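Local coordinates for uncharacterized protein Q64V53_BACFR (Bacteroides fragilis, PDB 2RA8), which is of unknown function but combines a WGR domain, a module thought to bind nucleic acids in other proteins, with leucine-rich repeats, at residues N95-D98 with K99-K102; G147-F151 with E152-I156; S165-L168 with D169-L173; D321-K324 with K325-Q328. All coordinates share one frame; numbering follows the deposited sequence.

Contact 1 (N95-D98 with K99-K102)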
loop_
_atom_site.group_PDB
_atom_site.type_symbol
_atom_site.label_atom_id
_atom_site.label_comp_id
_atom_site.label_asym_id
_atom_site.label_seq_id
_atom_site.Cartn_x
_atom_site.Cartn_y
_atom_site.Cartn_z
ATOM N N ASN A 95 -5.850 0.251 -28.538
ATOM C CA ASN A 95 -4.412 0.486 -28.621
ATOM C C ASN A 95 -4.052 1.635 -27.692
ATOM O O ASN A 95 -4.540 2.744 -27.871
ATOM C CB ASN A 95 -4.056 0.832 -30.080
ATOM C CG ASN A 95 -2.627 1.293 -30.248
ATOM O OD1 ASN A 95 -2.240 2.348 -29.742
ATOM N ND2 ASN A 95 -1.831 0.506 -30.967
ATOM N N LEU A 96 -3.194 1.380 -26.705
ATOM C CA LEU A 96 -2.803 2.409 -25.735
ATOM C C LEU A 96 -2.333 3.691 -26.356
ATOM O O LEU A 96 -2.701 4.778 -25.914
ATOM C CB LEU A 96 -1.702 1.886 -24.793
ATOM C CG LEU A 96 -1.218 2.876 -23.716
ATOM C CD1 LEU A 96 -2.395 3.294 -22.833
ATOM C CD2 LEU A 96 -0.118 2.243 -22.874
HETATM N N MSE A 97 -1.496 3.588 -27.377
HETATM C CA MSE A 97 -0.987 4.784 -28.035
HETATM C C MSE A 97 -2.094 5.614 -28.611
HETATM O O MSE A 97 -1.973 6.838 -28.712
HETATM C CB MSE A 97 -0.008 4.405 -29.131
HETATM C CG MSE A 97 1.424 4.395 -28.664
HETATM SE SE MSE A 97 2.057 6.206 -28.450
HETATM C CE MSE A 97 2.427 6.266 -26.561
ATOM N N ASP A 98 -3.192 4.964 -28.991
ATOM C CA ASP A 98 -4.330 5.688 -29.542
ATOM C C ASP A 98 -5.062 6.417 -28.442
ATOM O O ASP A 98 -5.616 7.494 -28.675
ATOM C CB ASP A 98 -5.298 4.739 -30.262
ATOM C CG ASP A 98 -4.736 4.218 -31.573
ATOM O OD1 ASP A 98 -4.090 5.004 -32.301
ATOM O OD2 ASP A 98 -4.953 3.028 -31.883
ATOM N N LYS A 99 -5.077 5.838 -27.239
ATOM C CA LYS A 99 -5.734 6.478 -26.097
ATOM C C LYS A 99 -5.007 7.746 -25.744
ATOM O O LYS A 99 -5.623 8.753 -25.402
ATOM C CB LYS A 99 -5.739 5.568 -24.858
ATOM C CG LYS A 99 -6.868 4.552 -24.821
ATOM C CD LYS A 99 -7.516 4.477 -23.431
ATOM C CE LYS A 99 -6.601 3.857 -22.389
ATOM N NZ LYS A 99 -7.280 3.758 -21.061
ATOM N N ILE A 100 -3.682 7.701 -25.822
ATOM C CA ILE A 100 -2.859 8.861 -25.506
ATOM C C ILE A 100 -2.966 9.905 -26.593
ATOM O O ILE A 100 -3.325 11.052 -26.323
ATOM C CB ILE A 100 -1.381 8.455 -25.333
ATOM C CG1 ILE A 100 -1.275 7.337 -24.291
ATOM C CG2 ILE A 100 -0.553 9.664 -24.910
ATOM C CD1 ILE A 100 0.096 6.711 -24.191
ATOM N N LEU A 101 -2.661 9.512 -27.829
ATOM C CA LEU A 101 -2.719 10.425 -28.971
ATOM C C LEU A 101 -4.088 11.053 -29.159
ATOM O O LEU A 101 -4.206 12.116 -29.770
ATOM C CB LEU A 101 -2.320 9.695 -30.260
ATOM C CG LEU A 101 -0.860 9.241 -30.436
ATOM C CD1 LEU A 101 -0.761 8.336 -31.651
ATOM C CD2 LEU A 101 0.072 10.449 -30.594
ATOM N N LYS A 102 -5.124 10.401 -28.632
ATOM C CA LYS A 102 -6.495 10.903 -28.736
ATOM C C LYS A 102 -6.870 11.968 -27.725
ATOM O O LYS A 102 -7.520 12.956 -28.070
ATOM C CB LYS A 102 -7.499 9.739 -28.611
ATOM C CG LYS A 102 -8.951 10.179 -28.381
ATOM C CD LYS A 102 -9.295 10.288 -26.894
ATOM C CE LYS A 102 -10.380 11.333 -26.623
ATOM N NZ LYS A 102 -11.676 11.071 -27.311
#
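M97 and I100 meet through their ends. The terminal methyl CE of selenomethionine M97 lies 3.4 Å from I100 CD1, a close fit for two methyl groups. The two side chains cross obliquely. M97 bends at chi2 and chi3, which folds its chain so that CE comes back to I100. L96 reaches the same methyl from another position, with L96 CG 4.1 Å from I100 CD1. I100 also brushes the backbone, since its CG1 is 3.3 Å from L96 O. L101 lies against the next carbonyl, with L101 CG 3.2 Å from M97 O.

The backbone holds these side chains in place. I100 N donates to L96 O and L101 N to M97 O, the latter at 2.9 Å. At the start of the helix, N95 is the N-cap. Its OD1 accepts from D98 N at 2.9 Å, with the donor tilted 18° out of the plane of the N95 side-chain carbonyl. CG of N95 stands anti to the backbone N (chi1 172°), which helps carry OD1 over the helix start. N95 O takes two bonds, from D98 N and K99 N.

Further out, I127 and I131 of helix 125-132 pack on M97, and Y83 of strand 80-83 packs on L96 and I100. K99 NZ forms a salt bridge with E89 and a hydrogen bond to A84 O.

The chemistry is therefore divided. Apolar groups fix one face of helix 96-102 to the parallel sheet and the next helix, while the asparagine cap satisfies an amide N-H of the first turn.

Contact 2 (G147-F151 with E152-I156)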
loop_
_atom_site.group_PDB
_atom_site.type_symbol
_atom_site.label_atom_id
_atom_site.label_comp_id
_atom_site.label_asym_id
_atom_site.label_seq_id
_atom_site.Cartn_x
_atom_site.Cartn_y
_atom_site.Cartn_z
ATOM N N GLY A 147 6.636 3.088 -17.253
ATOM C CA GLY A 147 6.579 1.758 -16.667
ATOM C C GLY A 147 5.904 1.630 -15.306
ATOM O O GLY A 147 6.305 0.806 -14.489
ATOM N N ASP A 148 4.875 2.434 -15.056
ATOM C CA ASP A 148 4.187 2.377 -13.777
ATOM C C ASP A 148 3.281 1.167 -13.771
ATOM O O ASP A 148 2.056 1.277 -13.882
ATOM C CB ASP A 148 3.399 3.661 -13.549
ATOM C CG ASP A 148 2.764 3.726 -12.169
ATOM O OD1 ASP A 148 3.274 3.072 -11.241
ATOM O OD2 ASP A 148 1.763 4.453 -12.012
ATOM N N ILE A 149 3.924 0.008 -13.646
ATOM C CA ILE A 149 3.285 -1.307 -13.634
ATOM C C ILE A 149 3.375 -1.903 -12.246
ATOM O O ILE A 149 4.472 -2.185 -11.762
ATOM C CB ILE A 149 4.018 -2.287 -14.580
ATOM C CG1 ILE A 149 4.358 -1.600 -15.904
ATOM C CG2 ILE A 149 3.189 -3.558 -14.752
ATOM C CD1 ILE A 149 3.189 -1.010 -16.617
ATOM N N ASP A 150 2.230 -2.126 -11.614
ATOM C CA ASP A 150 2.191 -2.693 -10.268
ATOM C C ASP A 150 2.441 -4.179 -10.210
ATOM O O ASP A 150 2.290 -4.892 -11.202
ATOM C CB ASP A 150 0.844 -2.385 -9.606
ATOM C CG ASP A 150 0.776 -0.973 -9.049
ATOM O OD1 ASP A 150 1.078 -0.015 -9.792
ATOM O OD2 ASP A 150 0.417 -0.823 -7.861
ATOM N N PHE A 151 2.817 -4.644 -9.021
ATOM C CA PHE A 151 3.111 -6.053 -8.760
ATOM C C PHE A 151 2.034 -6.982 -9.277
ATOM O O PHE A 151 2.340 -7.978 -9.928
ATOM C CB PHE A 151 3.283 -6.274 -7.249
ATOM C CG PHE A 151 3.875 -7.604 -6.885
ATOM C CD1 PHE A 151 5.234 -7.846 -7.049
ATOM C CD2 PHE A 151 3.077 -8.610 -6.350
ATOM C CE1 PHE A 151 5.784 -9.067 -6.683
ATOM C CE2 PHE A 151 3.626 -9.832 -5.985
ATOM C CZ PHE A 151 4.977 -10.057 -6.151
ATOM N N GLU A 152 0.773 -6.657 -8.990
ATOM C CA GLU A 152 -0.369 -7.473 -9.414
ATOM C C GLU A 152 -0.521 -7.621 -10.902
ATOM O O GLU A 152 -0.979 -8.657 -11.395
ATOM C CB GLU A 152 -1.674 -6.898 -8.874
ATOM C CG GLU A 152 -2.149 -7.511 -7.577
ATOM C CD GLU A 152 -3.617 -7.229 -7.331
ATOM O OE1 GLU A 152 -3.988 -6.039 -7.242
ATOM O OE2 GLU A 152 -4.403 -8.196 -7.235
ATOM N N GLU A 153 -0.164 -6.571 -11.632
ATOM C CA GLU A 153 -0.259 -6.591 -13.082
ATOM C C GLU A 153 0.805 -7.516 -13.625
ATOM O O GLU A 153 0.531 -8.373 -14.470
ATOM C CB GLU A 153 -0.096 -5.163 -13.626
ATOM C CG GLU A 153 -1.200 -4.206 -13.141
ATOM C CD GLU A 153 -1.021 -2.781 -13.641
ATOM O OE1 GLU A 153 -0.117 -2.078 -13.146
ATOM O OE2 GLU A 153 -1.788 -2.360 -14.529
ATOM N N GLN A 154 2.027 -7.347 -13.129
ATOM C CA GLN A 154 3.158 -8.176 -13.514
ATOM C C GLN A 154 4.369 -7.714 -12.715
ATOM O O GLN A 154 4.599 -6.516 -12.549
ATOM C CB GLN A 154 3.392 -8.097 -15.047
ATOM C CG GLN A 154 4.666 -7.414 -15.504
ATOM C CD GLN A 154 4.734 -7.231 -17.019
ATOM O OE1 GLN A 154 5.248 -6.218 -17.508
ATOM N NE2 GLN A 154 4.230 -8.213 -17.765
ATOM N N GLU A 155 5.132 -8.666 -12.192
ATOM C CA GLU A 155 6.312 -8.349 -11.393
ATOM C C GLU A 155 7.315 -7.533 -12.160
ATOM O O GLU A 155 7.456 -7.670 -13.372
ATOM C CB GLU A 155 6.988 -9.619 -10.889
ATOM C CG GLU A 155 6.184 -10.398 -9.866
ATOM C CD GLU A 155 7.061 -11.344 -9.071
ATOM O OE1 GLU A 155 6.926 -12.575 -9.233
ATOM O OE2 GLU A 155 7.896 -10.845 -8.286
ATOM N N ILE A 156 8.035 -6.691 -11.434
ATOM C CA ILE A 156 9.018 -5.802 -12.036
ATOM C C ILE A 156 9.993 -6.510 -12.954
ATOM O O ILE A 156 10.385 -5.965 -13.989
ATOM C CB ILE A 156 9.763 -5.008 -10.925
ATOM C CG1 ILE A 156 10.471 -3.785 -11.534
ATOM C CG2 ILE A 156 10.760 -5.917 -10.207
ATOM C CD1 ILE A 156 10.944 -2.784 -10.502
HETATM O O HOH W 1 -0.367 0.154 -15.272
HETATM O O HOH W 2 5.914 -4.442 -11.356
#
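The chain turns back at residues 150-154, where D150 O accepts a weak bond from E153 N and a straighter one from Q154 N, at 3.1 Å. Just before this, D148 is the centre of an inverse gamma turn, closed by I149 N and G147 O.

E153 is the side chain that ties the two halves together. Its CG stands anti to the carbonyl carbon (chi1 -62°), and the extended chain runs back along the turn. OE1 accepts from D150 N at 2.8 Å and 160°, through the lone pair that faces away from OE2. A water lies within hydrogen-bonding distance of both E153 OE2 and D148 O, though it has too few protons for all the acceptors round it. D150 OD1 is 4.1 Å from E153 OE1; if both carboxylates are ionised they probably repel each other, which the bond from D150 N to OE1 partly offsets. On the apolar side, I149 CG2 meets E153 CB at 3.8 Å, and the two side chains cross at about a right angle.

F151 and E155 run side by side and point the same way. E155 OE2 is 3.2 Å from F151 CE1, and the ring and carboxylate planes are 57° apart. A second water donates to I149 O and Q154 O.

K82 pairs with D148, and Y29 of the second subunit bonds to E153 O through its hydroxyl. Residues 150-154 form a single helix-like turn in the loop between strand 143-146 and helix 165-169, and the E153 bond to D150 N resembles one half of a capping box.

Contact 3 (S165-L168 with D169-L173)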
loop_
_atom_site.group_PDB
_atom_site.type_symbol
_atom_site.label_atom_id
_atom_site.label_comp_id
_atom_site.label_asym_id
_atom_site.label_seq_id
_atom_site.Cartn_x
_atom_site.Cartn_y
_atom_site.Cartn_z
ATOM N N SER A 165 16.062 5.857 -25.691
ATOM C CA SER A 165 16.796 7.063 -26.074
ATOM C C SER A 165 16.031 7.894 -27.089
ATOM O O SER A 165 16.060 9.128 -27.039
ATOM C CB SER A 165 18.172 6.711 -26.631
ATOM O OG SER A 165 18.906 7.892 -26.933
ATOM N N PRO A 166 15.331 7.245 -28.034
ATOM C CA PRO A 166 14.590 8.049 -29.014
ATOM C C PRO A 166 13.414 8.781 -28.408
ATOM O O PRO A 166 13.027 9.854 -28.881
ATOM C CB PRO A 166 14.154 7.018 -30.050
ATOM C CG PRO A 166 15.261 6.011 -29.998
ATOM C CD PRO A 166 15.465 5.855 -28.505
ATOM N N VAL A 167 12.834 8.195 -27.363
ATOM C CA VAL A 167 11.699 8.801 -26.677
ATOM C C VAL A 167 12.175 10.000 -25.901
ATOM O O VAL A 167 11.529 11.047 -25.910
ATOM C CB VAL A 167 11.018 7.792 -25.718
ATOM C CG1 VAL A 167 9.969 8.493 -24.869
ATOM C CG2 VAL A 167 10.366 6.679 -26.533
ATOM N N LEU A 168 13.315 9.866 -25.232
ATOM C CA LEU A 168 13.865 10.976 -24.478
ATOM C C LEU A 168 14.273 12.088 -25.436
ATOM O O LEU A 168 14.189 13.268 -25.094
ATOM C CB LEU A 168 15.075 10.519 -23.646
ATOM C CG LEU A 168 14.789 9.396 -22.622
ATOM C CD1 LEU A 168 16.068 9.055 -21.883
ATOM C CD2 LEU A 168 13.706 9.827 -21.634
ATOM N N ASP A 169 14.702 11.724 -26.645
ATOM C CA ASP A 169 15.103 12.731 -27.632
ATOM C C ASP A 169 13.915 13.527 -28.129
ATOM O O ASP A 169 14.062 14.688 -28.504
ATOM C CB ASP A 169 15.809 12.087 -28.839
ATOM C CG ASP A 169 17.152 11.454 -28.473
ATOM O OD1 ASP A 169 17.686 11.745 -27.379
ATOM O OD2 ASP A 169 17.675 10.669 -29.294
ATOM N N ALA A 170 12.737 12.903 -28.140
ATOM C CA ALA A 170 11.497 13.558 -28.574
ATOM C C ALA A 170 10.882 14.443 -27.477
ATOM O O ALA A 170 9.900 15.147 -27.709
ATOM C CB ALA A 170 10.473 12.496 -29.027
HETATM N N MSE A 171 11.465 14.418 -26.282
HETATM C CA MSE A 171 10.972 15.227 -25.173
HETATM C C MSE A 171 12.107 16.039 -24.628
HETATM O O MSE A 171 12.622 15.769 -23.549
HETATM C CB MSE A 171 10.399 14.318 -24.080
HETATM C CG MSE A 171 9.222 13.517 -24.575
HETATM SE SE MSE A 171 8.297 12.572 -23.118
HETATM C CE MSE A 171 7.730 11.018 -24.081
ATOM N N PRO A 172 12.523 17.073 -25.372
ATOM C CA PRO A 172 13.637 17.914 -24.926
ATOM C C PRO A 172 13.402 18.765 -23.698
ATOM O O PRO A 172 14.353 19.280 -23.115
ATOM C CB PRO A 172 13.961 18.743 -26.170
ATOM C CG PRO A 172 12.616 18.895 -26.839
ATOM C CD PRO A 172 12.001 17.510 -26.682
ATOM N N LEU A 173 12.142 18.911 -23.292
ATOM C CA LEU A 173 11.812 19.723 -22.120
ATOM C C LEU A 173 11.704 18.933 -20.828
ATOM O O LEU A 173 11.482 19.508 -19.761
ATOM C CB LEU A 173 10.509 20.502 -22.372
ATOM C CG LEU A 173 10.595 21.990 -22.785
ATOM C CD1 LEU A 173 11.791 22.244 -23.686
ATOM C CD2 LEU A 173 9.289 22.397 -23.475
#
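D169 folds back over S165, the first residue of helix 165-169. Its CB lies 3.5 Å from S165 O. CG stands anti to the carbonyl carbon (chi1 -66°), beside the backbone N, and this brings the carboxylate over the same carbonyl. CG is 2.9 Å from S165 O. Both carboxylate oxygens are near that oxygen too, OD1 at 3.1 Å and OD2 at 3.2 Å, although all three are acceptors. OD2 also lies 3.8 Å from S165 OG. The charge is met outside the turn: OD2 forms a salt bridge with K190, and OD1 one with R192. K190 also donates to S165 OG, so one lysine serves both residues.

The backbone brings D169 into this place. D169 N donates to S165 O. Beyond it the bonding changes. A170 N makes weak bonds to both P166 O and V167 O. M171 N approaches L168 O from over the face of the carbonyl, as the helix runs out, and donates to it.

On another side, V167 and selenomethionine M171 lie alongside each other. M171 CE is 3.5 Å from V167 CG1, a tight contact. I131 of helix 125-132 touches both residues.

The positive charges of K190 and R192 probably offset the crowding of acceptors round S165 O. They should also favour the ionised form of D169. The polar turn is thus tied to the loop that carries K190 and R192, while the apolar pair joins the neighbouring helix.

Contact 4 (D321-K324 with K325-Q328)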
loop_
_atom_site.group_PDB
_atom_site.type_symbol
_atom_site.label_atom_id
_atom_site.label_comp_id
_atom_site.label_asym_id
_atom_site.label_seq_id
_atom_site.Cartn_x
_atom_site.Cartn_y
_atom_site.Cartn_z
ATOM N N ASP A 321 17.726 -2.096 17.175
ATOM C CA ASP A 321 17.169 -0.933 17.848
ATOM C C ASP A 321 18.229 -0.137 18.562
ATOM O O ASP A 321 18.138 1.086 18.648
ATOM C CB ASP A 321 16.054 -1.316 18.835
ATOM C CG ASP A 321 16.292 -2.642 19.519
ATOM O OD1 ASP A 321 17.459 -2.968 19.827
ATOM O OD2 ASP A 321 15.295 -3.355 19.765
ATOM N N GLU A 322 19.252 -0.811 19.066
ATOM C CA GLU A 322 20.318 -0.114 19.772
ATOM C C GLU A 322 21.072 0.804 18.833
ATOM O O GLU A 322 21.438 1.922 19.210
ATOM C CB GLU A 322 21.267 -1.124 20.414
ATOM C CG GLU A 322 20.533 -2.164 21.260
ATOM C CD GLU A 322 21.465 -3.037 22.080
ATOM O OE1 GLU A 322 22.393 -3.638 21.496
ATOM O OE2 GLU A 322 21.264 -3.125 23.311
HETATM N N MSE A 323 21.297 0.346 17.602
HETATM C CA MSE A 323 22.002 1.150 16.601
HETATM C C MSE A 323 21.146 2.316 16.155
HETATM O O MSE A 323 21.649 3.429 15.936
HETATM C CB MSE A 323 22.382 0.289 15.386
HETATM C CG MSE A 323 22.989 1.078 14.229
HETATM SE SE MSE A 323 24.560 2.118 14.719
HETATM C CE MSE A 323 25.881 0.708 14.594
ATOM N N LYS A 324 19.844 2.078 16.016
ATOM C CA LYS A 324 18.931 3.141 15.620
ATOM C C LYS A 324 18.878 4.214 16.686
ATOM O O LYS A 324 18.789 5.401 16.370
ATOM C CB LYS A 324 17.523 2.579 15.336
ATOM C CG LYS A 324 17.420 1.827 14.001
ATOM C CD LYS A 324 16.002 1.325 13.718
ATOM C CE LYS A 324 15.653 0.134 14.601
ATOM N NZ LYS A 324 14.254 -0.339 14.395
ATOM N N LYS A 325 18.958 3.819 17.957
ATOM C CA LYS A 325 18.950 4.797 19.046
ATOM C C LYS A 325 20.199 5.641 18.940
ATOM O O LYS A 325 20.145 6.866 19.041
ATOM C CB LYS A 325 18.962 4.109 20.415
ATOM C CG LYS A 325 17.796 3.179 20.698
ATOM C CD LYS A 325 16.494 3.922 20.943
ATOM C CE LYS A 325 15.380 2.939 21.300
ATOM N NZ LYS A 325 14.103 3.609 21.661
ATOM N N GLU A 326 21.336 4.977 18.735
ATOM C CA GLU A 326 22.626 5.654 18.624
ATOM C C GLU A 326 22.624 6.615 17.473
ATOM O O GLU A 326 23.046 7.763 17.608
ATOM C CB GLU A 326 23.751 4.642 18.414
ATOM C CG GLU A 326 25.106 5.133 18.911
ATOM C CD GLU A 326 26.223 4.132 18.671
ATOM O OE1 GLU A 326 25.967 2.916 18.794
ATOM O OE2 GLU A 326 27.358 4.560 18.375
ATOM N N LEU A 327 22.148 6.145 16.327
ATOM C CA LEU A 327 22.077 6.979 15.132
ATOM C C LEU A 327 21.203 8.172 15.384
ATOM O O LEU A 327 21.536 9.294 14.998
ATOM C CB LEU A 327 21.503 6.180 13.960
ATOM C CG LEU A 327 22.412 5.094 13.393
ATOM C CD1 LEU A 327 21.604 4.169 12.509
ATOM C CD2 LEU A 327 23.558 5.740 12.623
ATOM N N GLN A 328 20.076 7.934 16.044
ATOM C CA GLN A 328 19.122 8.991 16.358
ATOM C C GLN A 328 19.769 10.091 17.177
ATOM O O GLN A 328 19.654 11.275 16.853
ATOM C CB GLN A 328 17.946 8.409 17.153
ATOM C CG GLN A 328 16.553 8.759 16.633
ATOM C CD GLN A 328 16.112 7.874 15.482
ATOM O OE1 GLN A 328 14.966 7.939 15.038
ATOM N NE2 GLN A 328 17.021 7.040 14.993
#
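M323 and L327 pack one turn apart on helix 321-330, the helix of a beta-alpha-beta unit with strands 311-313 and 334-336. M323 CG lies 3.8 Å from L327 CD1, and the selenium of M323 is 3.9 Å from L327 CG. M323 has CG anti to its own amide nitrogen (chi1 174°), then bends at chi2 and chi3. L327 also sits close over the backbone, with L327 CG 3.1 Å from M323 O. This is the tight side. A296 and L300 of helix 293-300 pack on M323, and I335 of strand 334-336 packs on L327.

The backbone bonds are regular, such as L327 N to M323 O at 2.8 Å.

The other side, with E322 and K325, is open to solvent. The K325 chain starts close to the helix, with CG 2.9 Å from D321 O, and its amine then extends beyond the helix. E326 forms a salt bridge with R297. D321 N donates to D321 OD2 of the second subunit, and Y343 of that subunit packs on K325.

Q328 is exposed yet lies against I335 and V337, and it folds back on the previous turn. Its chain bends at chi2 (82°), and K324 O takes two bonds from it: one from Q328 N at 2.9 Å, and a weak one from the side-chain NE2 at 2.8 Å.

How the contacts relate
The four contacts follow one another along the chain, and none touches another. All lie on elements that connect strands of the ten-stranded parallel sheet. Contact 1 is in the connection from strand 80-83 to strand 111-114. Contacts 2 and 3 share the connection from strand 143-146 to strand 176-180, their centres 24 Å apart. Contacts 1 and 3 have centres 18 Å apart, and both pack on I131 of helix 125-132. Contact 4 is far off, its centre 51 Å from that of contact 1, near the last strand. Contacts 2 and 4 both touch the second subunit. The dimer therefore involves separate parts of the leucine-rich-repeat domain.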